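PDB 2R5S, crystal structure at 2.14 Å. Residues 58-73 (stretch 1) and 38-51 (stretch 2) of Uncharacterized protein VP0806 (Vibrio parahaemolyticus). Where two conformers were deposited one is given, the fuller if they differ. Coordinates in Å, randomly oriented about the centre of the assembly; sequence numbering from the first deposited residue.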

# COMPACT_ATOMS: atom_id res chain seq x y z
N LEU A 58 -7.58 2.34 -0.95
CA LEU A 58 -7.95 2.42 -2.37
C LEU A 58 -8.73 1.17 -2.83
O LEU A 58 -9.74 1.32 -3.47
CB LEU A 58 -6.70 2.67 -3.22
CG LEU A 58 -6.01 4.04 -3.14
CD1 LEU A 58 -4.86 4.05 -4.13
CD2 LEU A 58 -6.91 5.29 -3.37
N ALA A 59 -8.31 -0.06 -2.51
CA ALA A 59 -9.08 -1.26 -2.96
C ALA A 59 -10.54 -1.25 -2.44
O ALA A 59 -11.49 -1.45 -3.19
CB ALA A 59 -8.37 -2.59 -2.58
N GLN A 60 -10.74 -0.91 -1.17
CA GLN A 60 -12.05 -1.00 -0.57
C GLN A 60 -13.00 0.05 -1.17
O GLN A 60 -14.20 -0.16 -1.35
CB GLN A 60 -11.94 -0.73 0.93
CG GLN A 60 -13.28 -0.62 1.58
CD GLN A 60 -13.27 0.40 2.65
OE1 GLN A 60 -13.63 1.58 2.41
NE2 GLN A 60 -12.89 -0.01 3.85
N GLU A 61 -12.46 1.22 -1.43
CA GLU A 61 -13.25 2.31 -1.91
C GLU A 61 -13.60 2.03 -3.41
O GLU A 61 -14.72 2.31 -3.87
CB GLU A 61 -12.41 3.55 -1.68
CG GLU A 61 -12.81 4.85 -2.33
CD GLU A 61 -11.56 5.68 -2.75
OE1 GLU A 61 -10.63 5.85 -1.91
OE2 GLU A 61 -11.48 6.10 -3.92
N LEU A 62 -12.66 1.49 -4.16
CA LEU A 62 -13.03 0.98 -5.50
C LEU A 62 -14.06 -0.12 -5.45
O LEU A 62 -15.09 -0.04 -6.13
CB LEU A 62 -11.85 0.43 -6.33
CG LEU A 62 -12.24 0.04 -7.75
CD1 LEU A 62 -12.80 1.28 -8.49
CD2 LEU A 62 -11.01 -0.46 -8.44
N LEU A 63 -13.80 -1.16 -4.68
CA LEU A 63 -14.83 -2.24 -4.54
C LEU A 63 -16.23 -1.81 -4.19
O LEU A 63 -17.14 -2.49 -4.55
CB LEU A 63 -14.40 -3.27 -3.56
CG LEU A 63 -13.19 -4.02 -4.10
CD1 LEU A 63 -12.63 -4.76 -2.97
CD2 LEU A 63 -13.66 -4.96 -5.16
N ALA A 64 -16.39 -0.66 -3.54
CA ALA A 64 -17.70 -0.14 -3.10
C ALA A 64 -18.51 0.46 -4.23
O ALA A 64 -19.70 0.81 -4.05
CB ALA A 64 -17.49 0.91 -2.03
N THR A 65 -17.88 0.63 -5.39
CA THR A 65 -18.57 1.13 -6.59
C THR A 65 -18.84 -0.01 -7.62
O THR A 65 -19.17 0.26 -8.78
CB THR A 65 -17.70 2.21 -7.34
OG1 THR A 65 -16.58 1.55 -7.97
CG2 THR A 65 -17.21 3.32 -6.40
N ILE A 66 -18.65 -1.28 -7.25
CA ILE A 66 -18.85 -2.33 -8.25
C ILE A 66 -20.35 -2.48 -8.21
O ILE A 66 -20.86 -2.73 -7.10
CB ILE A 66 -18.31 -3.65 -7.81
CG1 ILE A 66 -16.85 -3.51 -7.44
CG2 ILE A 66 -18.52 -4.72 -8.96
CD1 ILE A 66 -15.92 -3.34 -8.61
N PRO A 67 -21.06 -2.37 -9.39
CA PRO A 67 -22.54 -2.50 -9.44
C PRO A 67 -22.92 -3.97 -9.31
O PRO A 67 -22.08 -4.85 -9.48
CB PRO A 67 -22.91 -2.03 -10.85
CG PRO A 67 -21.70 -1.47 -11.47
CD PRO A 67 -20.52 -2.14 -10.74
N LEU A 68 -24.19 -4.22 -9.07
CA LEU A 68 -24.65 -5.57 -8.75
C LEU A 68 -24.37 -6.66 -9.81
O LEU A 68 -23.88 -7.78 -9.49
CB LEU A 68 -26.13 -5.48 -8.46
CG LEU A 68 -26.65 -6.67 -7.71
CD1 LEU A 68 -26.14 -6.65 -6.30
CD2 LEU A 68 -28.19 -6.62 -7.72
N GLU A 69 -24.69 -6.32 -11.06
CA GLU A 69 -24.46 -7.20 -12.21
C GLU A 69 -23.01 -7.67 -12.36
O GLU A 69 -22.74 -8.58 -13.15
CB GLU A 69 -24.92 -6.53 -13.50
CG GLU A 69 -24.22 -5.24 -13.89
CD GLU A 69 -24.99 -3.98 -13.43
OE1 GLU A 69 -25.74 -4.07 -12.46
OE2 GLU A 69 -24.87 -2.92 -14.06
N TYR A 70 -22.09 -7.04 -11.62
CA TYR A 70 -20.68 -7.45 -11.61
C TYR A 70 -20.16 -8.08 -10.33
O TYR A 70 -18.97 -8.45 -10.27
CB TYR A 70 -19.78 -6.29 -11.96
CG TYR A 70 -19.75 -5.93 -13.43
CD1 TYR A 70 -19.06 -6.73 -14.36
CD2 TYR A 70 -20.41 -4.79 -13.89
CE1 TYR A 70 -19.03 -6.41 -15.70
CE2 TYR A 70 -20.37 -4.44 -15.22
CZ TYR A 70 -19.65 -5.25 -16.11
OH TYR A 70 -19.60 -4.89 -17.43
N GLN A 71 -21.04 -8.17 -9.33
CA GLN A 71 -20.77 -8.78 -8.02
C GLN A 71 -20.63 -10.26 -8.15
O GLN A 71 -21.42 -11.09 -7.66
CB GLN A 71 -21.76 -8.32 -6.94
CG GLN A 71 -21.42 -6.83 -6.53
CD GLN A 71 -22.38 -6.23 -5.53
OE1 GLN A 71 -23.18 -6.95 -4.89
NE2 GLN A 71 -22.33 -4.90 -5.39
N ASP A 72 -19.55 -10.52 -8.82
CA ASP A 72 -19.01 -11.75 -9.30
C ASP A 72 -18.46 -12.66 -8.23
O ASP A 72 -18.22 -12.25 -7.09
CB ASP A 72 -17.71 -11.30 -9.99
CG ASP A 72 -17.53 -11.90 -11.28
OD1 ASP A 72 -18.40 -12.71 -11.67
OD2 ASP A 72 -16.53 -11.55 -11.91
N ASN A 73 -18.10 -13.84 -8.70
CA ASN A 73 -17.30 -14.76 -7.93
C ASN A 73 -15.96 -14.10 -7.59
O ASN A 73 -15.44 -14.24 -6.49
CB ASN A 73 -17.01 -16.02 -8.76
CG ASN A 73 -17.21 -17.30 -7.99
OD1 ASN A 73 -17.56 -18.32 -8.57
ND2 ASN A 73 -17.00 -17.25 -6.68
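Stretch 2 38-51: SRGDVKLAKADCLL

K43 makes the two hydrogen bonds that join the stretches. K43 NZ donates to T65 OG1 at 3.1 Å and to T65 O at 3.2 Å. The lysine side chain reaches T65 nearly fully extended, with chi1 m and the other three chi angles t. T65 OG1 in turn donates to L62 O at 2.9 Å. The threonine hydroxyl is thus both acceptor and donor, and it ties the lysine to the carbonyl of L62. T65 lies within the type I turn from L63 to I66.

A salt bridge sits inside stretch 2, near the start of its helix. R39 NH1 lies 2.6 Å from D41 OD2, and R39 NE donates to D41 OD1, also at 2.6 Å. R39 holds the N-cap position.

Stretch 2 is helical from G40 to L51 and continues beyond. Stretch 1 opens with a helix already under way at L58. It then turns, passes through a short 3-10 segment at 68-70, and reaches D72, the N-cap of another helix. The stretch 1 helix and the stretch 2 helix run nearly antiparallel, with 161° between their directions and a signed crossing angle of -161°. Their axes approach to 8.6 Å. Small residues meet at the nearest backbone point between these helices: the CA atoms of A59 and A47 are 5.1 Å apart.

The helix contact is mainly apolar. L62 (chi1 t, chi2 p) is a knob in the hole formed by K43, K46, A47 and L50. L62 CD2 lies 3.4 Å from K43 O and 3.6 Å from K46 CG. A59 CB packs 3.4 Å from L51 CD1 and 3.8 Å from L50 CB. L63 points its CA-to-CB bond sideways, yet L63 CD2 comes to 3.7 Å from A47 CB. L58 CB is 4.0 Å from L50 CD1.

Past the turn, stretch 1 follows stretch 2 back toward its N-terminal end. I66 CD1 meets L44 CD1 at 3.3 Å and K43 CB at 3.8 Å. Y70 then covers the first turn of the helix. G40 CA lies 3.6 Å from the centroid of the Y70 ring, 11° off the normal, a CH-pi contact over the face. D41 N lies over the same face, 3.8 Å from Y70 CE1. The glycine permits this close approach, since an ideal CB on G40 would fall 2.2 Å from Y70 CD2. L44 CD2 sits 3.8 Å from Y70 O. Together the stretches bury 768 Å², both sides summed.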

# COMPACT_ATOMS: atom_id res chain seq x y z
N SER A 38 -14.12 2.63 -16.22
CA SER A 38 -15.22 2.42 -15.31
C SER A 38 -16.02 1.18 -15.69
O SER A 38 -16.98 0.84 -15.03
CB SER A 38 -16.11 3.69 -15.33
OG SER A 38 -17.06 3.51 -16.37
N ARG A 39 -15.60 0.45 -16.74
CA ARG A 39 -16.27 -0.79 -17.08
C ARG A 39 -16.13 -1.71 -15.87
O ARG A 39 -15.08 -1.77 -15.25
CB ARG A 39 -15.69 -1.42 -18.33
CG ARG A 39 -16.72 -2.09 -19.21
CD ARG A 39 -16.05 -2.50 -20.52
NE ARG A 39 -15.34 -3.77 -20.39
CZ ARG A 39 -14.80 -4.40 -21.44
NH1 ARG A 39 -14.19 -5.59 -21.28
NH2 ARG A 39 -14.87 -3.83 -22.64
N GLY A 40 -17.18 -2.42 -15.50
CA GLY A 40 -17.16 -3.11 -14.23
C GLY A 40 -16.10 -4.24 -14.22
O GLY A 40 -15.69 -4.64 -13.16
N ASP A 41 -15.67 -4.75 -15.37
CA ASP A 41 -14.66 -5.87 -15.34
C ASP A 41 -13.27 -5.26 -15.16
O ASP A 41 -12.42 -5.85 -14.54
CB ASP A 41 -14.71 -6.78 -16.59
CG ASP A 41 -14.56 -6.04 -17.93
OD1 ASP A 41 -14.80 -4.84 -18.03
OD2 ASP A 41 -14.24 -6.69 -18.94
N VAL A 42 -13.09 -3.99 -15.61
CA VAL A 42 -11.80 -3.32 -15.51
C VAL A 42 -11.61 -2.90 -14.07
O VAL A 42 -10.50 -3.09 -13.52
CB VAL A 42 -11.60 -2.17 -16.53
CG1 VAL A 42 -10.27 -1.49 -16.31
CG2 VAL A 42 -11.56 -2.74 -17.92
N LYS A 43 -12.67 -2.41 -13.44
CA LYS A 43 -12.71 -2.23 -11.99
C LYS A 43 -12.33 -3.41 -11.17
O LYS A 43 -11.56 -3.26 -10.27
CB LYS A 43 -14.12 -1.78 -11.51
CG LYS A 43 -14.40 -0.32 -11.92
CD LYS A 43 -15.81 0.07 -11.35
CE LYS A 43 -16.04 1.58 -11.43
NZ LYS A 43 -17.48 1.81 -10.94
N LEU A 44 -12.86 -4.57 -11.45
CA LEU A 44 -12.42 -5.74 -10.69
C LEU A 44 -10.91 -5.91 -10.85
O LEU A 44 -10.20 -5.92 -9.88
CB LEU A 44 -13.17 -7.00 -11.15
CG LEU A 44 -14.58 -7.35 -10.65
CD1 LEU A 44 -15.06 -6.44 -9.52
CD2 LEU A 44 -15.60 -7.50 -11.75
N ALA A 45 -10.42 -6.08 -12.06
CA ALA A 45 -8.95 -6.03 -12.40
C ALA A 45 -8.16 -5.03 -11.54
O ALA A 45 -7.16 -5.38 -10.93
CB ALA A 45 -8.78 -5.63 -13.92
N LYS A 46 -8.61 -3.78 -11.52
CA LYS A 46 -7.91 -2.69 -10.84
C LYS A 46 -7.94 -2.97 -9.32
O LYS A 46 -6.90 -2.87 -8.64
CB LYS A 46 -8.52 -1.33 -11.23
CG LYS A 46 -8.00 -0.16 -10.41
CD LYS A 46 -8.39 1.24 -11.01
CE LYS A 46 -7.68 2.41 -10.37
NZ LYS A 46 -8.43 3.79 -10.49
N ALA A 47 -9.09 -3.43 -8.82
CA ALA A 47 -9.25 -3.81 -7.41
C ALA A 47 -8.29 -4.89 -7.02
O ALA A 47 -7.67 -4.79 -6.00
CB ALA A 47 -10.62 -4.25 -7.15
N ASP A 48 -8.17 -5.94 -7.84
CA ASP A 48 -7.24 -7.03 -7.58
C ASP A 48 -5.83 -6.46 -7.56
O ASP A 48 -5.02 -6.91 -6.78
CB ASP A 48 -7.38 -8.04 -8.71
CG ASP A 48 -6.58 -9.26 -8.50
OD1 ASP A 48 -6.29 -9.61 -7.36
OD2 ASP A 48 -6.27 -9.93 -9.52
N CYS A 49 -5.54 -5.47 -8.41
CA CYS A 49 -4.19 -4.95 -8.47
C CYS A 49 -3.87 -4.12 -7.19
O CYS A 49 -2.74 -4.16 -6.62
CB CYS A 49 -4.00 -4.11 -9.74
SG CYS A 49 -3.84 -5.08 -11.26
N LEU A 50 -4.85 -3.37 -6.73
CA LEU A 50 -4.62 -2.52 -5.57
C LEU A 50 -4.29 -3.43 -4.35
O LEU A 50 -3.33 -3.23 -3.58
CB LEU A 50 -5.85 -1.67 -5.32
CG LEU A 50 -6.08 -0.67 -6.42
CD1 LEU A 50 -7.42 0.06 -6.20
CD2 LEU A 50 -4.94 0.34 -6.40
N LEU A 51 -5.08 -4.47 -4.23
CA LEU A 51 -4.95 -5.35 -3.14
C LEU A 51 -3.65 -6.12 -3.18
O LEU A 51 -3.05 -6.39 -2.13
CB LEU A 51 -6.12 -6.31 -3.20
CG LEU A 51 -6.74 -6.80 -1.93
CD1 LEU A 51 -7.87 -5.86 -1.68
CD2 LEU A 51 -7.25 -8.23 -2.19